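Local atomic coordinates of chitinase (Jonesia denitrificans, PDB entry 5VG0), a protein that probably contributes to chitin breakdown, this piece of it being the copper-dependent lytic polysaccharide monooxygenase domain of a longer chitinase. Residues H1-T5 and F133-M137; G17-F21 and K57-T61; K37-C42 and L121-V126; P77-W83 and D96-P102; L91-F95 and H108-L113. All coordinates share one frame; numbering follows the deposited sequence.

Interaction 1. Residues H1-T5 and F133-M137; sequences HGWVT and FYNCM. With CU (copper (II) ion), chain C; PER (peroxide ion), chain D.
Residues 2-5 and 133-137 run nearly parallel, their axes 14° apart and 7.1 Å at closest approach, too far for backbone pairing, so the link is made by side chains reaching between two facing sheets. At the metal end, His1 chelates the copper through its terminal N (2.2 Å) and its ring ND1 (2.0 Å), the bidentate half of the histidine brace that His78 completes. Peroxide sits side-on, with copper to PER O2 at 1.8 Å and to PER O1 at 2.1 Å. Phe133 turns its ring edge toward one face of the His1 imidazole in an offset edge-to-face pair, planes at 61°, and brings CZ to 3.4 Å from PER O1, near the phenyl plane. It thus forms an apolar wall beside copper, as in many bacterial family members. With CG anti to the carbonyl carbon (chi1 -78°), Asn135 raises its amide toward strand 2-5 and takes Val4 N on OD1 (2.9 Å); the donor comes from well above the amide plane. Met137, bent at chi2 and chi3 in one of its two conformers, crosses Val4 at about a right angle, its SD 3.8 Å from Val4 CG1. Around this pair, strand 2-6 hydrogen-bonds to strand 68-74, while 133-137 pairs with strand 118-126; Trp72 packs on both Val4 and Asn135, and Trp3 leans on helix 10-15.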
# COMPACT_ATOMS: atom_id res chain seq x y z
N HIS A 1 11.32 -3.64 3.19
CA HIS A 1 11.04 -2.38 2.51
C HIS A 1 10.48 -2.65 1.12
O HIS A 1 10.97 -3.53 0.41
CB HIS A 1 12.30 -1.53 2.43
CG HIS A 1 12.63 -0.87 3.73
ND1 HIS A 1 12.68 -1.57 4.91
CD2 HIS A 1 12.89 0.41 4.05
CE1 HIS A 1 12.98 -0.74 5.90
NE2 HIS A 1 13.11 0.47 5.40
N GLY A 2 9.47 -1.89 0.74
CA GLY A 2 8.84 -2.05 -0.55
C GLY A 2 7.56 -1.25 -0.59
O GLY A 2 7.09 -0.74 0.42
N TRP A 3 7.00 -1.13 -1.79
CA TRP A 3 5.79 -0.34 -1.97
C TRP A 3 5.02 -0.84 -3.19
O TRP A 3 5.55 -1.56 -4.03
CB TRP A 3 6.07 1.16 -2.03
CG TRP A 3 6.65 1.70 -3.29
CD1 TRP A 3 5.98 2.45 -4.20
CD2 TRP A 3 8.01 1.63 -3.75
NE1 TRP A 3 6.82 2.84 -5.21
CE2 TRP A 3 8.07 2.36 -4.96
CE3 TRP A 3 9.17 1.04 -3.26
CZ2 TRP A 3 9.25 2.48 -5.70
CZ3 TRP A 3 10.34 1.17 -3.98
CH2 TRP A 3 10.37 1.88 -5.19
N VAL A 4 3.76 -0.42 -3.27
CA VAL A 4 2.88 -0.79 -4.37
C VAL A 4 3.03 0.23 -5.49
O VAL A 4 2.81 1.43 -5.29
CB VAL A 4 1.42 -0.87 -3.89
CG1 VAL A 4 0.50 -1.14 -5.05
CG2 VAL A 4 1.27 -1.95 -2.83
N THR A 5 3.39 -0.26 -6.66
CA THR A 5 3.64 0.61 -7.80
C THR A 5 2.48 0.69 -8.78
O THR A 5 2.40 1.66 -9.53
CB THR A 5 4.90 0.15 -8.55
OG1 THR A 5 4.69 -1.18 -9.02
CG2 THR A 5 6.13 0.17 -7.65
N PHE A 133 4.38 -2.96 6.58
CA PHE A 133 4.48 -1.86 5.64
C PHE A 133 3.09 -1.52 5.14
O PHE A 133 2.27 -2.40 4.87
CB PHE A 133 5.42 -2.20 4.47
CG PHE A 133 6.84 -2.31 4.91
CD1 PHE A 133 7.31 -3.44 5.54
CD2 PHE A 133 7.70 -1.24 4.76
CE1 PHE A 133 8.60 -3.51 6.01
CE2 PHE A 133 8.99 -1.31 5.22
CZ PHE A 133 9.43 -2.44 5.87
N TYR A 134 2.82 -0.22 5.00
CA TYR A 134 1.47 0.30 4.80
C TYR A 134 1.40 1.08 3.50
O TYR A 134 2.14 2.04 3.31
CB TYR A 134 1.10 1.19 5.98
CG TYR A 134 0.94 0.42 7.28
CD1 TYR A 134 2.04 0.11 8.08
CD2 TYR A 134 -0.31 -0.02 7.68
CE1 TYR A 134 1.87 -0.62 9.26
CE2 TYR A 134 -0.47 -0.73 8.85
CZ TYR A 134 0.61 -1.04 9.63
OH TYR A 134 0.39 -1.75 10.79
N ASN A 135 0.48 0.69 2.62
CA ASN A 135 0.32 1.32 1.31
C ASN A 135 -1.15 1.55 1.01
O ASN A 135 -1.91 0.59 0.87
CB ASN A 135 0.87 0.44 0.18
CG ASN A 135 2.40 0.47 0.06
OD1 ASN A 135 2.92 1.00 -0.90
ND2 ASN A 135 3.10 -0.08 1.03
N CYS A 136 -1.56 2.81 0.87
CA CYS A 136 -2.90 3.15 0.41
C CYS A 136 -2.92 3.45 -1.08
O CYS A 136 -2.05 4.16 -1.58
CB CYS A 136 -3.41 4.36 1.16
SG CYS A 136 -4.03 3.93 2.76
N MET A 137 -3.96 2.98 -1.74
CA MET A 137 -4.20 3.22 -3.16
C MET A 137 -5.61 3.79 -3.30
O MET A 137 -6.58 3.15 -2.90
CB MET A 137 -4.12 1.92 -3.98
CG MET A 137 -2.73 1.34 -4.20
SD MET A 137 -1.81 0.79 -2.76
CE MET A 137 -2.87 -0.52 -2.19
CU CU C . 12.58 -3.57 4.95
O1 PER D . 12.43 -3.48 7.08
O2 PER D . 13.73 -3.40 6.38
O HOH W 1 15.03 -3.41 5.05

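Interaction 2. Residues G17-F21 and K57-T61; sequences GETSF and KPWPT
This is a loop-to-loop aromatic contact at the protein surface, with Phe21 at its centre and residues 17-21 and 57-61 running almost antiparallel. Phe21 drives the CZ end of its ring into the face of the Trp59 indole, a T-shaped pair with the planes at 87° and the Phe21 and six-membered Trp59 ring centroids 4.9 Å apart. One phenyl face is covered by the aliphatic part of Lys57, whose CD stands 4.0 Å from the Phe21 ring centroid, almost on the ring normal; Thr19 CB covers the opposite face. Beside them Pro58 CD slides past Phe21 CD1 at 3.8 Å. Both loops belong to the long, mostly irregular region that follows the first strand of the lytic monooxygenase sandwich: 17-21 leaves helix 10-15 through a Schellman motif at Gly17, and Pro58 is the centre of an inverse gamma turn. Phe21 CG sits between its own backbone N and carbonyl carbon (chi1 50°), and this steers the ring back across Thr19, whose OG1 donates to Phe21 O (2.9 Å, in the carbonyl plane). A water bridges the backbones, accepting from Ser20 N (3.0 Å) and donating to Pro58 O (2.8 Å). The polar ends turn to Asp54, which salt-bridges Lys57 NZ and accepts Trp59 NE1 on its backbone O, while Arg10 makes a cation-pi contact with the indole.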
# COMPACT_ATOMS: atom_id res chain seq x y z
N GLY A 17 6.58 12.17 -8.59
CA GLY A 17 6.29 13.56 -8.91
C GLY A 17 4.91 13.77 -9.48
O GLY A 17 4.68 14.76 -10.17
N GLU A 18 3.99 12.86 -9.22
CA GLU A 18 2.65 12.94 -9.77
C GLU A 18 1.69 13.75 -8.91
O GLU A 18 0.64 14.17 -9.40
CB GLU A 18 2.10 11.53 -10.03
CG GLU A 18 2.92 10.74 -11.02
CD GLU A 18 2.58 11.07 -12.45
OE1 GLU A 18 1.52 11.68 -12.69
OE2 GLU A 18 3.38 10.73 -13.35
N THR A 19 2.03 14.02 -7.66
CA THR A 19 1.20 14.89 -6.85
C THR A 19 1.50 16.34 -7.16
O THR A 19 2.60 16.69 -7.60
CB THR A 19 1.45 14.63 -5.36
OG1 THR A 19 2.82 14.86 -5.06
CG2 THR A 19 1.08 13.19 -5.00
N SER A 20 0.53 17.19 -6.90
CA SER A 20 0.65 18.63 -7.10
C SER A 20 1.09 19.36 -5.85
O SER A 20 1.12 20.59 -5.83
CB SER A 20 -0.70 19.18 -7.54
OG SER A 20 -1.65 18.85 -6.55
N PHE A 21 1.39 18.64 -4.80
CA PHE A 21 1.84 19.17 -3.53
C PHE A 21 3.10 18.43 -3.14
O PHE A 21 3.35 17.30 -3.57
CB PHE A 21 0.74 19.01 -2.47
CG PHE A 21 0.17 17.62 -2.40
CD1 PHE A 21 -0.91 17.25 -3.18
CD2 PHE A 21 0.73 16.66 -1.57
CE1 PHE A 21 -1.41 15.96 -3.13
CE2 PHE A 21 0.23 15.38 -1.51
CZ PHE A 21 -0.83 15.03 -2.30
N LYS A 57 -5.78 16.51 0.93
CA LYS A 57 -4.94 16.75 -0.22
C LYS A 57 -5.61 16.19 -1.47
O LYS A 57 -6.36 15.20 -1.39
CB LYS A 57 -3.58 16.09 -0.06
CG LYS A 57 -2.74 16.57 1.11
CD LYS A 57 -2.12 17.92 0.82
CE LYS A 57 -1.42 18.52 2.03
NZ LYS A 57 -2.36 19.20 2.96
N PRO A 58 -5.33 16.77 -2.65
CA PRO A 58 -5.93 16.25 -3.90
C PRO A 58 -5.16 15.04 -4.42
O PRO A 58 -4.43 15.10 -5.42
CB PRO A 58 -5.84 17.47 -4.83
CG PRO A 58 -4.64 18.19 -4.36
CD PRO A 58 -4.62 18.04 -2.86
N TRP A 59 -5.31 13.92 -3.73
CA TRP A 59 -4.64 12.70 -4.13
C TRP A 59 -5.19 12.24 -5.47
O TRP A 59 -6.41 12.12 -5.62
CB TRP A 59 -4.87 11.58 -3.09
CG TRP A 59 -4.13 11.85 -1.82
CD1 TRP A 59 -4.65 12.29 -0.64
CD2 TRP A 59 -2.72 11.71 -1.60
NE1 TRP A 59 -3.66 12.43 0.29
CE2 TRP A 59 -2.46 12.08 -0.27
CE3 TRP A 59 -1.66 11.29 -2.40
CZ2 TRP A 59 -1.19 12.06 0.27
CZ3 TRP A 59 -0.38 11.27 -1.86
CH2 TRP A 59 -0.16 11.66 -0.54
N PRO A 60 -4.35 11.93 -6.44
CA PRO A 60 -4.86 11.37 -7.70
C PRO A 60 -5.46 10.00 -7.50
O PRO A 60 -5.03 9.23 -6.65
CB PRO A 60 -3.60 11.30 -8.58
CG PRO A 60 -2.64 12.24 -7.98
CD PRO A 60 -2.91 12.21 -6.51
N THR A 61 -6.44 9.68 -8.31
CA THR A 61 -7.06 8.37 -8.29
C THR A 61 -6.77 7.63 -9.58
O THR A 61 -6.55 8.25 -10.63
CB THR A 61 -8.58 8.46 -8.09
OG1 THR A 61 -9.17 9.19 -9.16
CG2 THR A 61 -8.93 9.13 -6.77
O HOH W 2 -2.16 15.85 -6.89

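Interaction 3. Residues K37-C42 and L121-V126; sequences KGATTC and LARWNV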
# COMPACT_ATOMS: atom_id res chain seq x y z
N LYS A 37 2.78 -3.62 13.58
CA LYS A 37 1.61 -4.35 13.12
C LYS A 37 0.35 -3.85 13.80
O LYS A 37 0.35 -3.41 14.95
CB LYS A 37 1.80 -5.84 13.43
CG LYS A 37 2.81 -6.50 12.51
CD LYS A 37 3.27 -7.85 13.02
CE LYS A 37 4.33 -8.46 12.12
NZ LYS A 37 4.85 -9.75 12.64
N GLY A 38 -0.76 -3.95 13.08
CA GLY A 38 -2.08 -3.76 13.67
C GLY A 38 -2.79 -2.49 13.28
O GLY A 38 -3.95 -2.34 13.67
N ALA A 39 -2.17 -1.59 12.55
CA ALA A 39 -2.81 -0.33 12.20
C ALA A 39 -3.63 -0.45 10.92
O ALA A 39 -3.42 -1.35 10.11
CB ALA A 39 -1.76 0.76 12.04
N THR A 40 -4.56 0.48 10.73
CA THR A 40 -5.35 0.53 9.50
C THR A 40 -5.29 1.90 8.84
O THR A 40 -6.21 2.28 8.14
CB THR A 40 -6.79 0.08 9.74
OG1 THR A 40 -7.35 0.85 10.80
CG2 THR A 40 -6.85 -1.40 10.12
N THR A 41 -4.21 2.63 9.06
CA THR A 41 -4.01 3.93 8.44
C THR A 41 -2.95 3.83 7.35
O THR A 41 -2.13 2.91 7.33
CB THR A 41 -3.57 4.96 9.48
OG1 THR A 41 -2.41 4.46 10.14
CG2 THR A 41 -4.69 5.21 10.48
N CYS A 42 -2.94 4.83 6.47
CA CYS A 42 -2.06 4.83 5.31
C CYS A 42 -0.60 5.01 5.68
O CYS A 42 0.27 4.55 4.93
CB CYS A 42 -2.50 5.94 4.35
SG CYS A 42 -4.16 5.72 3.69
N LEU A 121 -6.13 -0.37 1.35
CA LEU A 121 -4.92 -0.41 2.18
C LEU A 121 -4.31 -1.80 2.04
O LEU A 121 -4.98 -2.80 2.29
CB LEU A 121 -5.25 -0.13 3.64
CG LEU A 121 -4.09 -0.38 4.63
CD1 LEU A 121 -2.97 0.62 4.41
CD2 LEU A 121 -4.58 -0.37 6.06
N ALA A 122 -3.06 -1.83 1.65
CA ALA A 122 -2.26 -3.04 1.61
C ALA A 122 -1.33 -3.01 2.80
O ALA A 122 -0.57 -2.07 2.97
CB ALA A 122 -1.49 -3.14 0.31
N ARG A 123 -1.40 -4.06 3.62
CA ARG A 123 -0.59 -4.21 4.81
C ARG A 123 0.28 -5.44 4.63
O ARG A 123 -0.24 -6.56 4.53
CB ARG A 123 -1.50 -4.31 6.03
CG ARG A 123 -0.81 -4.27 7.34
CD ARG A 123 -1.82 -3.98 8.45
NE ARG A 123 -2.60 -5.16 8.80
CZ ARG A 123 -3.47 -5.21 9.80
NH1 ARG A 123 -3.75 -4.13 10.51
NH2 ARG A 123 -4.07 -6.35 10.08
N TRP A 124 1.58 -5.24 4.57
CA TRP A 124 2.56 -6.31 4.39
C TRP A 124 3.15 -6.63 5.76
O TRP A 124 3.88 -5.82 6.33
CB TRP A 124 3.66 -5.82 3.44
CG TRP A 124 4.85 -6.72 3.33
CD1 TRP A 124 4.93 -8.04 3.61
CD2 TRP A 124 6.15 -6.32 2.88
NE1 TRP A 124 6.20 -8.49 3.38
CE2 TRP A 124 6.97 -7.46 2.93
CE3 TRP A 124 6.70 -5.13 2.44
CZ2 TRP A 124 8.31 -7.44 2.55
CZ3 TRP A 124 8.03 -5.11 2.06
CH2 TRP A 124 8.82 -6.25 2.12
N ASN A 125 2.83 -7.81 6.28
CA ASN A 125 3.28 -8.22 7.61
C ASN A 125 4.58 -9.02 7.52
O ASN A 125 4.65 -10.04 6.83
CB ASN A 125 2.19 -9.05 8.28
CG ASN A 125 0.94 -8.27 8.52
OD1 ASN A 125 0.96 -7.24 9.19
ND2 ASN A 125 -0.14 -8.72 7.96
N VAL A 126 5.59 -8.57 8.22
CA VAL A 126 6.89 -9.22 8.23
C VAL A 126 6.88 -10.31 9.30
O VAL A 126 6.43 -10.08 10.43
CB VAL A 126 7.99 -8.17 8.48
CG1 VAL A 126 9.35 -8.83 8.62
CG2 VAL A 126 7.98 -7.13 7.34
O HOH W 3 -0.66 -6.05 11.10
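Leu121 lays its CD2 methyl against the backbone of Thr40, 3.6 Å from CA, while CD1 reaches toward Thr41 O. Two residues on, Arg123 extends from the same side of the strand and bends at chi3 (78°) to donate from NH1 to Ala39 O (2.8 Å). The oxygen lies close to the guanidinium plane, but the donor stands 46° out of the carbonyl plane. A water rests over the centre of the guanidinium face; it accepts from Gly38 N (2.9 Å) and donates to Asn125 OD1 (2.8 Å). Glu84 then holds the other ends of both side chains, salt-bridged to Arg123 NH2 and hydrogen-bonded to Asn125 ND2. Lys37 runs out fully extended beyond CG, its methylenes passing Asn125 OD1, until NZ meets Val126 O almost head-on (2.7 Å); Thr129 O is a second acceptor for the same ammonium. At the backbone angles of Gly38 a CB would run into the carbonyl oxygen of Lys37, which by itself explains a glycine here. The Cys42-Cys136 disulfide ties the loop's far end to the neighbouring strand 131-141. The whole is a loop strapped over one face of a sheet of the lytic monooxygenase beta-sandwich, along the strand whose Val126 packs on copper-binding His78.

Interaction 4. Residues P77-W83 and D96-P102; sequences PHNTSTW and DQKGQQP. With CU (copper (II) ion), chain C; PER (peroxide ion), chain D.
Trp83 and Gln97 meet with indole and amide planes at 89°; each group still lies close to the other's plane, so NE1 donates edge-on to OE1 (2.9 Å) with the amide turned across the indole. Gln97 reaches it with CG anti to its backbone N and a bend at chi2 (77°), and it opens the type I' beta turn 97-100 that follows strand 90-96. Alongside this turn the chain of 77-83 rounds a corner at Ser81. Thr80 N donates to Gln100 O (3.0 Å), Thr80 O accepts a weak bond from Gly99 N, and Ser81 O takes Gln97 N (2.8 Å). Thr82 and Asp96 form an antiparallel, non-hydrogen-bonded pair. The Asp96 carboxylate turns back to accept Lys98 N on OD1, an Asx turn. Asn79 adds a nearly straight bond, ND2 to Gly99 O (2.9 Å, 170°), with the oxygen in its amide plane. The network follows His78 along the chain, the single-ligand half of the histidine brace, whose NE2 binds copper at 2.0 Å with peroxide and a water on the same metal. On the residue before it, Pro77 CB packs against Pro102 CG. Thr80 OG1 donates to His78 O (2.8 Å) and accepts from Trp124 NE1, so one hydroxyl links the backbone of a copper ligand to the sandwich core; that same His78 O lies 3.2 Å from Pro102 CD.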
# COMPACT_ATOMS: atom_id res chain seq x y z
N PRO A 77 13.30 -8.03 0.42
CA PRO A 77 12.17 -8.98 0.50
C PRO A 77 12.19 -9.82 1.77
O PRO A 77 12.58 -10.99 1.82
CB PRO A 77 12.39 -9.84 -0.75
CG PRO A 77 13.86 -9.86 -0.91
CD PRO A 77 14.35 -8.51 -0.48
N HIS A 78 11.71 -9.22 2.84
CA HIS A 78 11.70 -9.88 4.14
C HIS A 78 10.80 -11.10 4.14
O HIS A 78 9.77 -11.14 3.47
CB HIS A 78 11.17 -8.92 5.18
CG HIS A 78 11.90 -7.64 5.20
ND1 HIS A 78 13.26 -7.56 5.38
CD2 HIS A 78 11.47 -6.38 5.00
CE1 HIS A 78 13.64 -6.30 5.32
NE2 HIS A 78 12.56 -5.57 5.10
N ASN A 79 11.17 -12.09 4.95
CA ASN A 79 10.26 -13.19 5.20
C ASN A 79 8.92 -12.65 5.67
O ASN A 79 8.87 -11.72 6.49
CB ASN A 79 10.85 -14.15 6.22
CG ASN A 79 12.04 -14.90 5.67
OD1 ASN A 79 13.12 -14.32 5.54
ND2 ASN A 79 11.86 -16.15 5.31
N THR A 80 7.85 -13.20 5.13
CA THR A 80 6.53 -12.61 5.21
C THR A 80 5.54 -13.60 5.78
O THR A 80 5.55 -14.79 5.42
CB THR A 80 6.09 -12.20 3.80
OG1 THR A 80 6.98 -11.21 3.30
CG2 THR A 80 4.70 -11.66 3.77
N SER A 81 4.65 -13.11 6.63
CA SER A 81 3.51 -13.90 7.07
C SER A 81 2.38 -13.73 6.06
O SER A 81 2.20 -14.59 5.20
CB SER A 81 3.10 -13.54 8.49
OG SER A 81 2.89 -12.15 8.59
N THR A 82 1.66 -12.63 6.12
CA THR A 82 0.55 -12.37 5.21
C THR A 82 0.66 -11.00 4.57
O THR A 82 1.25 -10.07 5.10
CB THR A 82 -0.80 -12.47 5.92
OG1 THR A 82 -0.83 -11.57 7.01
CG2 THR A 82 -1.10 -13.88 6.38
N TRP A 83 0.00 -10.92 3.42
CA TRP A 83 -0.34 -9.67 2.75
C TRP A 83 -1.84 -9.50 2.94
O TRP A 83 -2.62 -10.37 2.53
CB TRP A 83 -0.02 -9.77 1.26
CG TRP A 83 1.36 -10.24 0.93
CD1 TRP A 83 1.79 -11.52 0.83
CD2 TRP A 83 2.49 -9.41 0.67
NE1 TRP A 83 3.11 -11.55 0.52
CE2 TRP A 83 3.57 -10.27 0.41
CE3 TRP A 83 2.69 -8.03 0.61
CZ2 TRP A 83 4.84 -9.78 0.12
CZ3 TRP A 83 3.94 -7.55 0.31
CH2 TRP A 83 5.00 -8.42 0.08
N ASP A 96 -1.33 -15.67 2.02
CA ASP A 96 -0.42 -16.27 3.00
C ASP A 96 0.89 -16.62 2.31
O ASP A 96 0.92 -17.41 1.36
CB ASP A 96 -1.10 -17.52 3.56
CG ASP A 96 -0.34 -18.17 4.67
OD1 ASP A 96 0.70 -17.65 5.12
OD2 ASP A 96 -0.85 -19.23 5.10
N GLN A 97 1.98 -16.02 2.76
CA GLN A 97 3.31 -16.33 2.24
C GLN A 97 4.01 -17.41 3.06
O GLN A 97 5.12 -17.83 2.70
CB GLN A 97 4.17 -15.06 2.18
CG GLN A 97 5.33 -15.11 1.17
CD GLN A 97 4.86 -14.90 -0.24
OE1 GLN A 97 4.05 -14.04 -0.53
NE2 GLN A 97 5.38 -15.69 -1.14
N LYS A 98 3.40 -17.85 4.15
CA LYS A 98 3.86 -19.02 4.88
C LYS A 98 5.24 -18.82 5.50
O LYS A 98 5.98 -19.78 5.71
CB LYS A 98 3.84 -20.28 4.00
CG LYS A 98 2.50 -20.60 3.38
CD LYS A 98 1.66 -21.47 4.28
CE LYS A 98 0.37 -21.92 3.59
NZ LYS A 98 -0.56 -22.55 4.55
N GLY A 99 5.58 -17.59 5.85
CA GLY A 99 6.87 -17.29 6.43
C GLY A 99 8.02 -17.27 5.47
O GLY A 99 9.17 -17.18 5.92
N GLN A 100 7.76 -17.36 4.17
CA GLN A 100 8.78 -17.44 3.15
C GLN A 100 9.14 -16.05 2.62
O GLN A 100 8.45 -15.07 2.83
CB GLN A 100 8.28 -18.29 2.00
CG GLN A 100 8.02 -19.73 2.36
CD GLN A 100 7.42 -20.52 1.21
OE1 GLN A 100 7.44 -20.08 0.06
NE2 GLN A 100 6.87 -21.69 1.52
N GLN A 101 10.23 -16.01 1.90
CA GLN A 101 10.68 -14.81 1.22
C GLN A 101 9.90 -14.63 -0.08
O GLN A 101 9.81 -15.58 -0.88
CB GLN A 101 12.17 -14.97 0.91
CG GLN A 101 12.82 -13.89 0.08
CD GLN A 101 14.33 -14.11 -0.04
OE1 GLN A 101 14.97 -14.60 0.90
NE2 GLN A 101 14.89 -13.78 -1.19
N PRO A 102 9.35 -13.46 -0.34
CA PRO A 102 8.67 -13.22 -1.60
C PRO A 102 9.65 -12.82 -2.68
O PRO A 102 10.77 -12.38 -2.39
CB PRO A 102 7.75 -12.04 -1.25
CG PRO A 102 8.53 -11.28 -0.26
CD PRO A 102 9.24 -12.31 0.57
CU CU C . 12.58 -3.57 4.95
O1 PER D . 12.43 -3.48 7.08
O2 PER D . 13.73 -3.40 6.38
O HOH W 1 15.03 -3.41 5.05

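Interaction 5. Residues L91-F95 and H108-L113; sequences LHQTF and HTLTDL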
# COMPACT_ATOMS: atom_id res chain seq x y z
N LEU A 91 -11.29 -5.72 6.03
CA LEU A 91 -10.46 -6.72 5.40
C LEU A 91 -11.20 -7.36 4.24
O LEU A 91 -12.34 -7.82 4.37
CB LEU A 91 -10.07 -7.78 6.43
CG LEU A 91 -9.14 -8.89 5.96
CD1 LEU A 91 -7.78 -8.35 5.53
CD2 LEU A 91 -8.97 -9.94 7.04
N HIS A 92 -10.53 -7.42 3.10
CA HIS A 92 -11.11 -7.92 1.86
C HIS A 92 -10.49 -9.22 1.41
O HIS A 92 -11.20 -10.17 1.10
CB HIS A 92 -10.94 -6.83 0.79
CG HIS A 92 -11.60 -7.14 -0.50
ND1 HIS A 92 -12.96 -7.01 -0.67
CD2 HIS A 92 -11.11 -7.57 -1.68
CE1 HIS A 92 -13.28 -7.35 -1.90
NE2 HIS A 92 -12.17 -7.71 -2.53
N GLN A 93 -9.16 -9.31 1.37
CA GLN A 93 -8.45 -10.51 0.95
C GLN A 93 -7.14 -10.62 1.69
O GLN A 93 -6.50 -9.62 1.99
CB GLN A 93 -8.10 -10.50 -0.55
CG GLN A 93 -9.22 -10.91 -1.44
CD GLN A 93 -8.89 -10.76 -2.91
OE1 GLN A 93 -9.47 -9.94 -3.58
NE2 GLN A 93 -7.96 -11.56 -3.42
N THR A 94 -6.71 -11.86 1.93
CA THR A 94 -5.45 -12.18 2.57
C THR A 94 -4.70 -13.16 1.68
O THR A 94 -5.29 -14.10 1.15
CB THR A 94 -5.69 -12.82 3.94
OG1 THR A 94 -6.46 -11.92 4.74
CG2 THR A 94 -4.39 -13.14 4.67
N PHE A 95 -3.40 -12.96 1.54
CA PHE A 95 -2.51 -13.91 0.87
C PHE A 95 -1.48 -14.36 1.87
O PHE A 95 -0.82 -13.54 2.51
CB PHE A 95 -1.80 -13.25 -0.31
CG PHE A 95 -2.70 -12.89 -1.43
CD1 PHE A 95 -3.44 -11.72 -1.39
CD2 PHE A 95 -2.83 -13.70 -2.54
CE1 PHE A 95 -4.27 -11.36 -2.43
CE2 PHE A 95 -3.67 -13.35 -3.58
CZ PHE A 95 -4.39 -12.19 -3.52
N HIS A 108 -0.42 -9.59 -7.07
CA HIS A 108 -1.59 -10.23 -6.51
C HIS A 108 -2.82 -9.77 -7.28
O HIS A 108 -2.93 -8.61 -7.64
CB HIS A 108 -1.78 -9.80 -5.07
CG HIS A 108 -0.79 -10.41 -4.13
ND1 HIS A 108 -0.31 -9.74 -3.03
CD2 HIS A 108 -0.20 -11.62 -4.12
CE1 HIS A 108 0.52 -10.52 -2.38
NE2 HIS A 108 0.61 -11.66 -3.02
N THR A 109 -3.76 -10.67 -7.48
CA THR A 109 -5.02 -10.34 -8.13
C THR A 109 -6.10 -10.17 -7.07
O THR A 109 -6.42 -11.11 -6.35
CB THR A 109 -5.43 -11.42 -9.12
OG1 THR A 109 -4.38 -11.60 -10.07
CG2 THR A 109 -6.71 -11.04 -9.84
N LEU A 110 -6.65 -8.97 -7.00
CA LEU A 110 -7.80 -8.69 -6.16
C LEU A 110 -9.05 -8.82 -7.01
O LEU A 110 -9.06 -8.43 -8.18
CB LEU A 110 -7.72 -7.26 -5.60
CG LEU A 110 -6.51 -6.95 -4.73
CD1 LEU A 110 -6.65 -5.57 -4.12
CD2 LEU A 110 -6.29 -7.99 -3.66
N THR A 111 -10.11 -9.38 -6.42
CA THR A 111 -11.37 -9.56 -7.12
C THR A 111 -12.52 -9.02 -6.28
O THR A 111 -12.38 -8.79 -5.08
CB THR A 111 -11.67 -11.04 -7.49
OG1 THR A 111 -12.04 -11.77 -6.32
CG2 THR A 111 -10.51 -11.68 -8.20
N ASP A 112 -13.66 -8.82 -6.92
CA ASP A 112 -14.88 -8.43 -6.20
C ASP A 112 -14.69 -7.11 -5.46
O ASP A 112 -15.21 -6.93 -4.36
CB ASP A 112 -15.36 -9.54 -5.26
CG ASP A 112 -16.72 -9.27 -4.65
OD1 ASP A 112 -17.56 -8.63 -5.30
OD2 ASP A 112 -16.94 -9.73 -3.52
N LEU A 113 -13.99 -6.17 -6.08
CA LEU A 113 -13.91 -4.83 -5.50
C LEU A 113 -15.21 -4.07 -5.76
O LEU A 113 -15.75 -4.14 -6.86
CB LEU A 113 -12.75 -4.06 -6.10
CG LEU A 113 -11.37 -4.63 -5.79
CD1 LEU A 113 -10.31 -3.91 -6.58
CD2 LEU A 113 -11.05 -4.56 -4.32
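With CG anti to the backbone N (chi1 -174°), His92 swings its ring out to residues 111-113 and donates from NE2 to Thr111 O (2.8 Å, 167° at the hydrogen), the oxygen in the imidazole plane and the donor nearly along the C=O axis; this puts a proton on NE2. Next to it Gln93 uses its extended side chain as a substitute for a strand partner: OE1 accepts Thr111 N (3.0 Å) on a lone pair, in the amide plane, and NE2 makes a weak bond to Thr109 O. Two adjacent residues can reach the same way because His92 and Gln93 form a classic beta bulge opposite Tyr85. The contact bridges the edges of two sheets of the sandwich, strand 90-96 ending the mixed sheet and strand 105-110 the three-stranded one, with axes 9.0 Å apart and no direct backbone pairing. Beyond Gln93, Phe95 and His108 lie face to face, centroids 4.0 Å apart and planes within 9°, each ring also having the other residue's CB over its face. The Phe95 edge meets Leu110 CD2 and, in the ring plane, Thr109 O. Tyr85 OH is hydrogen-bonded to His108 ND1, which helps fix the imidazole's rotation, and Trp83 meets the same ring edge-to-face. At the other end Leu113 CD2 makes an off-centre CH-pi contact with the His92 ring, 3.8 Å from NE2, the atom hydrogen-bonded to Thr111 O.

Overall arrangement
Interaction 1, about 3 Å from the centre of the chain, joins the two sheets of the sandwich; the other four lie between its segments. The segments of interactions 2 and 3 alternate, as do those of 4 and 5, and both 4 and 5 fall between the segments of 3. Interactions 1 and 4 meet at the copper, each supplying one histidine, though their centres are about 15 Å apart. Interaction 3, its centre about 9 Å from that of interaction 1, shares the mixed sheet with it and touches interaction 4 along strand 80-87. Interaction 5 continues through strand 90-96, tying sheet edges away from the metal. Interaction 2 stands apart in the loops, its centre about 31 Å from that of interaction 4.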